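Local coordinates for protein alpha-L-rhamnosidase (Streptomyces avermitilis, PDB 3W5M) that hydrolyses terminal non-reducing alpha-L-rhamnose residues from alpha-L-rhamnosides such as naringin, rutin, hesperidin and gum arabic, at residues A[645-648]-A[649-652]; A[664-667]-A[668-672]; A[724-727]-A[728-732]. All coordinates share one frame; numbering follows the deposited sequence.

All three contacts are single-helix turns inside the catalytic (alpha/alpha)6-barrel domain, each made between side chains three or four residues apart. Interaction 1, on helix 641-654, is the buried one, with small apolar side chains and a phenylalanine; interaction 2 lies on helix 658-671, the next helix in the chain, about 17 Å away between centres, and pairs an apolar face with a charged, hydrated one. Interaction 3, on helix 713-732, is farthest from the centre of the chain and mixes buried Trp-726 with exposed His-724 and Arg-728. Interactions 2 and 3 touch, Gln-672 NE2 lying 3.9 Å from Ala-725 CB, whereas interaction 1 touches neither.

Interaction 1: residues A[645-648]-A[649-652]; sequences NVFA and PTAA
The ring of Phe-647 has the backbone of Ala-651 over one face, its N standing 4.0 Å above the plane and displaced toward the rim. Tyr-917 stacks on this ring, and Ile-616 and Gln-620 of helix 607-622 also touch it. Methyl groups of the next turn meet two ring carbons: Ala-651 CB lies 3.6 Å from Phe-647 CE2, and Thr-650 CG2 approaches Phe-647 CE1 obliquely, also at 3.6 Å. The ring reaches both because Phe-647 CG stands anti to the backbone N (chi1 -172°), beside its own carbonyl carbon, which carries it toward the following turn. These turns belong to helix 641-654 of the (alpha/alpha)6-barrel, and the helix kinks at Pro-649, which has no N-H to give to Asn-645 O. Pro-649 CD stands instead 4.1 Å from Asn-645 O. Regular bonding resumes just beyond: Ala-651 N donates to Phe-647 O at 3.0 Å with an N-H...O angle of 173°, and Ala-652 N to Ala-648 O at 2.9 Å. At the kink a water donates to Val-646 O and accepts from Thr-650 OG1 at 2.8 Å, bridging the turn from carbonyl to side chain. Asn-645, one turn before the proline, bonds through OD1 to Thr-701 and through ND2 to Gly-694 O and Tyr-763 OH, its side chain about 6 Å from that of Trp-695, which binds rhamnose.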
loop_
_atom_site.group_PDB
_atom_site.type_symbol
_atom_site.label_atom_id
_atom_site.label_comp_id
_atom_site.label_asym_id
_atom_site.label_seq_id
_atom_site.Cartn_x
_atom_site.Cartn_y
_atom_site.Cartn_z
ATOM N N ASN A 645 3.172 -4.025 12.607
ATOM C CA ASN A 645 3.244 -4.293 14.052
ATOM C C ASN A 645 3.964 -3.146 14.738
ATOM O O ASN A 645 3.418 -2.520 15.631
ATOM C CB ASN A 645 3.981 -5.608 14.346
ATOM C CG ASN A 645 4.431 -5.726 15.798
ATOM O OD1 ASN A 645 3.726 -5.286 16.719
ATOM N ND2 ASN A 645 5.619 -6.308 16.012
ATOM N N VAL A 646 5.182 -2.840 14.307
ATOM C CA VAL A 646 5.941 -1.802 14.997
ATOM C C VAL A 646 5.382 -0.379 14.800
ATOM O O VAL A 646 5.469 0.451 15.702
ATOM C CB VAL A 646 7.467 -1.907 14.703
ATOM C CG1 VAL A 646 7.943 -3.356 14.833
ATOM C CG2 VAL A 646 7.819 -1.384 13.332
ATOM N N PHE A 647 4.804 -0.108 13.628
ATOM C CA PHE A 647 4.400 1.249 13.268
ATOM C C PHE A 647 2.949 1.630 13.598
ATOM O O PHE A 647 2.630 2.827 13.639
ATOM C CB PHE A 647 4.694 1.508 11.779
ATOM C CG PHE A 647 4.486 2.937 11.348
ATOM C CD1 PHE A 647 5.370 3.943 11.789
ATOM C CD2 PHE A 647 3.445 3.293 10.489
ATOM C CE1 PHE A 647 5.223 5.256 11.371
ATOM C CE2 PHE A 647 3.280 4.624 10.096
ATOM C CZ PHE A 647 4.172 5.605 10.526
ATOM N N ALA A 648 2.088 0.641 13.855
ATOM C CA ALA A 648 0.653 0.928 14.030
ATOM C C ALA A 648 0.303 2.032 15.033
ATOM O O ALA A 648 -0.499 2.891 14.722
ATOM C CB ALA A 648 -0.158 -0.336 14.281
ATOM N N PRO A 649 0.903 2.027 16.245
ATOM C CA PRO A 649 0.538 3.087 17.181
ATOM C C PRO A 649 0.876 4.492 16.675
ATOM O O PRO A 649 0.115 5.409 16.894
ATOM C CB PRO A 649 1.346 2.730 18.429
ATOM C CG PRO A 649 1.477 1.246 18.329
ATOM C CD PRO A 649 1.785 1.033 16.876
ATOM N N THR A 650 2.002 4.646 15.977
ATOM C CA THR A 650 2.349 5.932 15.396
ATOM C C THR A 650 1.345 6.287 14.265
ATOM O O THR A 650 0.851 7.405 14.203
ATOM C CB THR A 650 3.798 5.902 14.867
ATOM O OG1 THR A 650 4.693 5.730 15.969
ATOM C CG2 THR A 650 4.163 7.213 14.163
ATOM N N ALA A 651 1.079 5.328 13.387
ATOM C CA ALA A 651 0.147 5.487 12.255
ATOM C C ALA A 651 -1.212 5.976 12.717
ATOM O O ALA A 651 -1.823 6.819 12.059
ATOM C CB ALA A 651 -0.022 4.158 11.523
ATOM N N ALA A 652 -1.677 5.453 13.857
ATOM C CA ALA A 652 -2.983 5.848 14.406
ATOM C C ALA A 652 -3.029 7.244 15.039
ATOM O O ALA A 652 -4.126 7.738 15.355
ATOM C CB ALA A 652 -3.495 4.802 15.394
HETATM O O HOH W 1 4.631 3.007 16.648
#

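Interaction 2: residues A[664-667]-A[668-672]; sequences WLVD and LRDAQ
Leu-668 meets Trp-664 and Leu-665 on the tightly packed side of this turn. Its CD2 touches Trp-664 CH2 at 4.0 Å and Leu-665 CD2 at 4.2 Å, while its CB lies over one face of the indole. The indole reaches Leu-668, crossing it at a slant, because chi1 (-180°) swings it beside its own carbonyl carbon, toward the next turn, and its NE1 is held by a hydrogen bond to Ala-682 O. Thr-641 and Ile-644 of helix 641-654 touch the same tryptophan.

Arg-669 folds back along the helix through a bend at chi3 (-61°), laying its guanidinium flat over a backbone carbonyl: Leu-665 O sits 3.6 Å above the centre of the plane. That oxygen also accepts the Arg-669 N bond, at 3.0 Å and nearly straight (175°). A leucine here would probably leave Leu-665 O without the charged plane over it and weaken the contact with helix 713-732.

The acidic side is held less directly, through waters and salt bridges, Asp-667 being buried and Asp-670 partly exposed. One water donates to both carboxylates, reaching Asp-667 OD1 and Asp-670 OD2 at 2.8 Å each, and a second joins Asp-670 OD1 to Val-666 O. Salt bridges from Asp-667 OD2 to Lys-663 and from Asp-670 OD2 to Arg-353 are likely to offset the two negative charges. This is a helix of the (alpha/alpha)6-barrel, with Trp-664 and Leu-668 on helix 641-654, Trp-664 and Leu-665 on helix 698-710, and its acidic residues meeting Thr-348 and Arg-353.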
loop_
_atom_site.group_PDB
_atom_site.type_symbol
_atom_site.label_atom_id
_atom_site.label_comp_id
_atom_site.label_asym_id
_atom_site.label_seq_id
_atom_site.Cartn_x
_atom_site.Cartn_y
_atom_site.Cartn_z
ATOM N N TRP A 664 -7.097 -4.311 6.464
ATOM C CA TRP A 664 -5.893 -5.145 6.386
ATOM C C TRP A 664 -5.991 -6.358 7.347
ATOM O O TRP A 664 -5.537 -7.448 7.016
ATOM C CB TRP A 664 -4.611 -4.368 6.656
ATOM C CG TRP A 664 -3.395 -5.265 6.564
ATOM C CD1 TRP A 664 -2.848 -5.797 5.432
ATOM C CD2 TRP A 664 -2.631 -5.780 7.663
ATOM N NE1 TRP A 664 -1.767 -6.591 5.761
ATOM C CE2 TRP A 664 -1.605 -6.585 7.119
ATOM C CE3 TRP A 664 -2.711 -5.628 9.046
ATOM C CZ2 TRP A 664 -0.669 -7.255 7.916
ATOM C CZ3 TRP A 664 -1.753 -6.276 9.852
ATOM C CH2 TRP A 664 -0.771 -7.109 9.272
ATOM N N LEU A 665 -6.567 -6.159 8.513
ATOM C CA LEU A 665 -6.695 -7.304 9.455
ATOM C C LEU A 665 -7.629 -8.377 8.918
ATOM O O LEU A 665 -7.468 -9.559 9.231
ATOM C CB LEU A 665 -7.162 -6.825 10.827
ATOM C CG LEU A 665 -6.124 -6.038 11.621
ATOM C CD1 LEU A 665 -6.844 -5.254 12.729
ATOM C CD2 LEU A 665 -5.072 -6.989 12.169
ATOM N N VAL A 666 -8.621 -7.992 8.090
ATOM C CA VAL A 666 -9.372 -8.975 7.362
ATOM C C VAL A 666 -8.463 -9.773 6.426
ATOM O O VAL A 666 -8.603 -11.014 6.333
ATOM C CB VAL A 666 -10.534 -8.345 6.551
ATOM C CG1 VAL A 666 -11.250 -9.430 5.751
ATOM C CG2 VAL A 666 -11.496 -7.698 7.527
ATOM N N ASP A 667 -7.536 -9.086 5.748
ATOM C CA ASP A 667 -6.574 -9.771 4.858
ATOM C C ASP A 667 -5.701 -10.722 5.683
ATOM O O ASP A 667 -5.443 -11.858 5.273
ATOM C CB ASP A 667 -5.630 -8.805 4.152
ATOM C CG ASP A 667 -6.339 -7.848 3.184
ATOM O OD1 ASP A 667 -7.357 -8.246 2.539
ATOM O OD2 ASP A 667 -5.824 -6.698 3.069
ATOM N N LEU A 668 -5.256 -10.257 6.837
ATOM C CA LEU A 668 -4.368 -11.078 7.663
ATOM C C LEU A 668 -5.068 -12.356 8.129
ATOM O O LEU A 668 -4.506 -13.453 8.024
ATOM C CB LEU A 668 -3.871 -10.281 8.850
ATOM C CG LEU A 668 -2.883 -11.029 9.757
ATOM C CD1 LEU A 668 -1.557 -11.288 9.041
ATOM C CD2 LEU A 668 -2.695 -10.209 11.019
ATOM N N ARG A 669 -6.286 -12.212 8.645
ATOM C CA ARG A 669 -7.109 -13.383 8.985
ATOM C C ARG A 669 -7.467 -14.269 7.817
ATOM O O ARG A 669 -7.538 -15.488 7.983
ATOM C CB ARG A 669 -8.352 -12.995 9.794
ATOM C CG ARG A 669 -7.981 -12.536 11.202
ATOM C CD ARG A 669 -9.185 -12.242 12.081
ATOM N NE ARG A 669 -10.019 -11.165 11.522
ATOM C CZ ARG A 669 -9.905 -9.885 11.852
ATOM N NH1 ARG A 669 -8.999 -9.472 12.745
ATOM N NH2 ARG A 669 -10.744 -9.007 11.314
ATOM N N ASP A 670 -7.631 -13.712 6.622
ATOM C CA ASP A 670 -7.886 -14.536 5.432
ATOM C C ASP A 670 -6.670 -15.412 5.143
ATOM O O ASP A 670 -6.814 -16.456 4.495
ATOM C CB ASP A 670 -8.051 -13.678 4.152
ATOM C CG ASP A 670 -9.448 -13.151 3.937
ATOM O OD1 ASP A 670 -10.414 -13.599 4.603
ATOM O OD2 ASP A 670 -9.596 -12.254 3.063
ATOM N N ALA A 671 -5.482 -14.958 5.556
ATOM C CA ALA A 671 -4.217 -15.671 5.255
ATOM C C ALA A 671 -3.775 -16.614 6.382
ATOM O O ALA A 671 -2.834 -17.418 6.188
ATOM C CB ALA A 671 -3.103 -14.695 4.933
ATOM N N GLN A 672 -4.413 -16.510 7.536
ATOM C CA GLN A 672 -3.963 -17.314 8.716
ATOM C C GLN A 672 -3.997 -18.798 8.350
ATOM O O GLN A 672 -4.974 -19.289 7.739
ATOM C CB GLN A 672 -4.810 -16.993 9.949
ATOM C CG GLN A 672 -4.248 -17.545 11.280
ATOM C CD GLN A 672 -5.046 -17.067 12.488
ATOM O OE1 GLN A 672 -6.104 -16.486 12.332
ATOM N NE2 GLN A 672 -4.521 -17.286 13.702
HETATM O O HOH W 2 -11.006 -12.823 7.111
HETATM O O HOH W 3 -7.777 -10.795 1.596
#

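Interaction 3: residues A[724-727]-A[728-732]; sequences HAWL and RYLEK
Trp-726 O accepts the N-H of Leu-730 at 2.9 Å, and Leu-727 O that of Glu-731 at the same length, while His-724 O and Ala-725 O take the Arg-728 and Tyr-729 amides: four consecutive i to i+4 bonds that define a regular helix. Among side chains, the indole NE1 of Trp-726 gives its hydrogen to Asp-697 OD1, and His-724 ND1 bonds to Tyr-785 OH. These outside partners probably help to set the rotation of both rings.

Arg-728 reaches His-724 without a hydrogen bond. Its NH2 lies 3.4 Å from His-724 NE2, near the imidazole plane at the ring edge, but the N-H does not point suitably for a bond, and the guanidinium plane stands 87° from the imidazole, with His-724 CD2 over one of its faces.

Packing gathers round Trp-726. Leu-730 CD1 sits over the five-membered ring, 3.8 Å from its centroid and 18° off the normal, a CH-pi contact, and Leu-730 CD2 lies 3.9 Å from Trp-726 CH2 of the six-membered ring. The Tyr-729 ring plane is nearly parallel to that of the indole, 5° apart, but the rings are slid so far that they barely overlap, meeting at Trp-726 CZ3 and Tyr-729 CD2, 3.8 Å apart. Phe-764 of helix 756-777 touches Leu-730.

The chemistry suggests that Trp-726 is held by apolar and CH-pi contact along its own helix plus one hydrogen bond to Asp-697, with Phe-678 meeting its ring, whereas on the exposed side Arg-728 and His-724 touch without bonding to each other, the imidazole's polar tie being to Tyr-785.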
loop_
_atom_site.group_PDB
_atom_site.type_symbol
_atom_site.label_atom_id
_atom_site.label_comp_id
_atom_site.label_asym_id
_atom_site.label_seq_id
_atom_site.Cartn_x
_atom_site.Cartn_y
_atom_site.Cartn_z
ATOM N N HIS A 724 -6.689 -16.307 19.732
ATOM C CA HIS A 724 -6.739 -17.623 20.410
ATOM C C HIS A 724 -6.017 -18.682 19.587
ATOM O O HIS A 724 -5.196 -19.440 20.129
ATOM C CB HIS A 724 -8.191 -18.059 20.725
ATOM C CG HIS A 724 -8.289 -19.326 21.531
ATOM N ND1 HIS A 724 -8.401 -19.328 22.908
ATOM C CD2 HIS A 724 -8.273 -20.629 21.158
ATOM C CE1 HIS A 724 -8.457 -20.577 23.348
ATOM N NE2 HIS A 724 -8.380 -21.388 22.306
ATOM N N ALA A 725 -6.299 -18.739 18.280
ATOM C CA ALA A 725 -5.703 -19.750 17.428
ATOM C C ALA A 725 -4.188 -19.557 17.301
ATOM O O ALA A 725 -3.454 -20.536 17.189
ATOM C CB ALA A 725 -6.366 -19.770 16.061
ATOM N N TRP A 726 -3.739 -18.294 17.322
ATOM C CA TRP A 726 -2.315 -17.938 17.240
ATOM C C TRP A 726 -1.628 -18.407 18.509
ATOM O O TRP A 726 -0.556 -19.027 18.431
ATOM C CB TRP A 726 -2.169 -16.428 17.067
ATOM C CG TRP A 726 -0.811 -15.804 17.140
ATOM C CD1 TRP A 726 -0.459 -14.743 17.916
ATOM C CD2 TRP A 726 0.327 -16.095 16.321
ATOM N NE1 TRP A 726 0.824 -14.348 17.650
ATOM C CE2 TRP A 726 1.347 -15.187 16.696
ATOM C CE3 TRP A 726 0.593 -17.051 15.318
ATOM C CZ2 TRP A 726 2.617 -15.187 16.109
ATOM C CZ3 TRP A 726 1.897 -17.069 14.735
ATOM C CH2 TRP A 726 2.879 -16.142 15.146
ATOM N N LEU A 727 -2.253 -18.154 19.664
ATOM C CA LEU A 727 -1.628 -18.526 20.955
ATOM C C LEU A 727 -1.512 -20.037 21.077
ATOM O O LEU A 727 -0.517 -20.565 21.637
ATOM C CB LEU A 727 -2.407 -17.942 22.149
ATOM C CG LEU A 727 -2.260 -16.432 22.399
ATOM C CD1 LEU A 727 -3.281 -15.939 23.410
ATOM C CD2 LEU A 727 -0.846 -16.017 22.796
ATOM N N ARG A 728 -2.530 -20.734 20.575
ATOM C CA ARG A 728 -2.560 -22.194 20.556
ATOM C C ARG A 728 -1.436 -22.737 19.668
ATOM O O ARG A 728 -0.710 -23.673 20.059
ATOM C CB ARG A 728 -3.930 -22.699 20.135
ATOM C CG ARG A 728 -3.989 -24.164 19.765
ATOM C CD ARG A 728 -5.360 -24.489 19.217
ATOM N NE ARG A 728 -6.372 -24.487 20.269
ATOM C CZ ARG A 728 -7.684 -24.536 20.037
ATOM N NH1 ARG A 728 -8.130 -24.581 18.785
ATOM N NH2 ARG A 728 -8.549 -24.539 21.052
ATOM N N TYR A 729 -1.267 -22.122 18.495
ATOM C CA TYR A 729 -0.130 -22.403 17.627
ATOM C C TYR A 729 1.195 -22.183 18.347
ATOM O O TYR A 729 2.100 -23.017 18.250
ATOM C CB TYR A 729 -0.173 -21.529 16.342
ATOM C CG TYR A 729 1.122 -21.591 15.550
ATOM C CD1 TYR A 729 1.327 -22.580 14.582
ATOM C CD2 TYR A 729 2.157 -20.674 15.795
ATOM C CE1 TYR A 729 2.530 -22.654 13.882
ATOM C CE2 TYR A 729 3.336 -20.718 15.072
ATOM C CZ TYR A 729 3.521 -21.716 14.140
ATOM O OH TYR A 729 4.704 -21.747 13.464
ATOM N N LEU A 730 1.322 -21.079 19.068
ATOM C CA LEU A 730 2.589 -20.727 19.689
ATOM C C LEU A 730 2.927 -21.676 20.844
ATOM O O LEU A 730 4.091 -22.003 21.066
ATOM C CB LEU A 730 2.556 -19.294 20.201
ATOM C CG LEU A 730 2.618 -18.185 19.127
ATOM C CD1 LEU A 730 2.385 -16.846 19.802
ATOM C CD2 LEU A 730 3.932 -18.179 18.337
ATOM N N GLU A 731 1.912 -22.088 21.591
ATOM C CA GLU A 731 2.125 -23.052 22.683
ATOM C C GLU A 731 2.557 -24.413 22.145
ATOM O O GLU A 731 3.444 -25.053 22.709
ATOM C CB GLU A 731 0.866 -23.189 23.540
ATOM C CG GLU A 731 0.975 -24.248 24.626
ATOM C CD GLU A 731 0.098 -23.958 25.836
ATOM O OE1 GLU A 731 -1.058 -23.507 25.655
ATOM O OE2 GLU A 731 0.569 -24.190 26.978
ATOM N N LYS A 732 1.945 -24.848 21.047
ATOM C CA LYS A 732 2.333 -26.101 20.403
ATOM C C LYS A 732 3.789 -26.056 19.904
ATOM O O LYS A 732 4.529 -27.033 20.033
ATOM C CB LYS A 732 1.377 -26.421 19.258
ATOM C CG LYS A 732 1.561 -27.811 18.680
ATOM C CD LYS A 732 0.682 -28.015 17.456
ATOM C CE LYS A 732 0.904 -29.397 16.856
ATOM N NZ LYS A 732 0.515 -29.393 15.420
#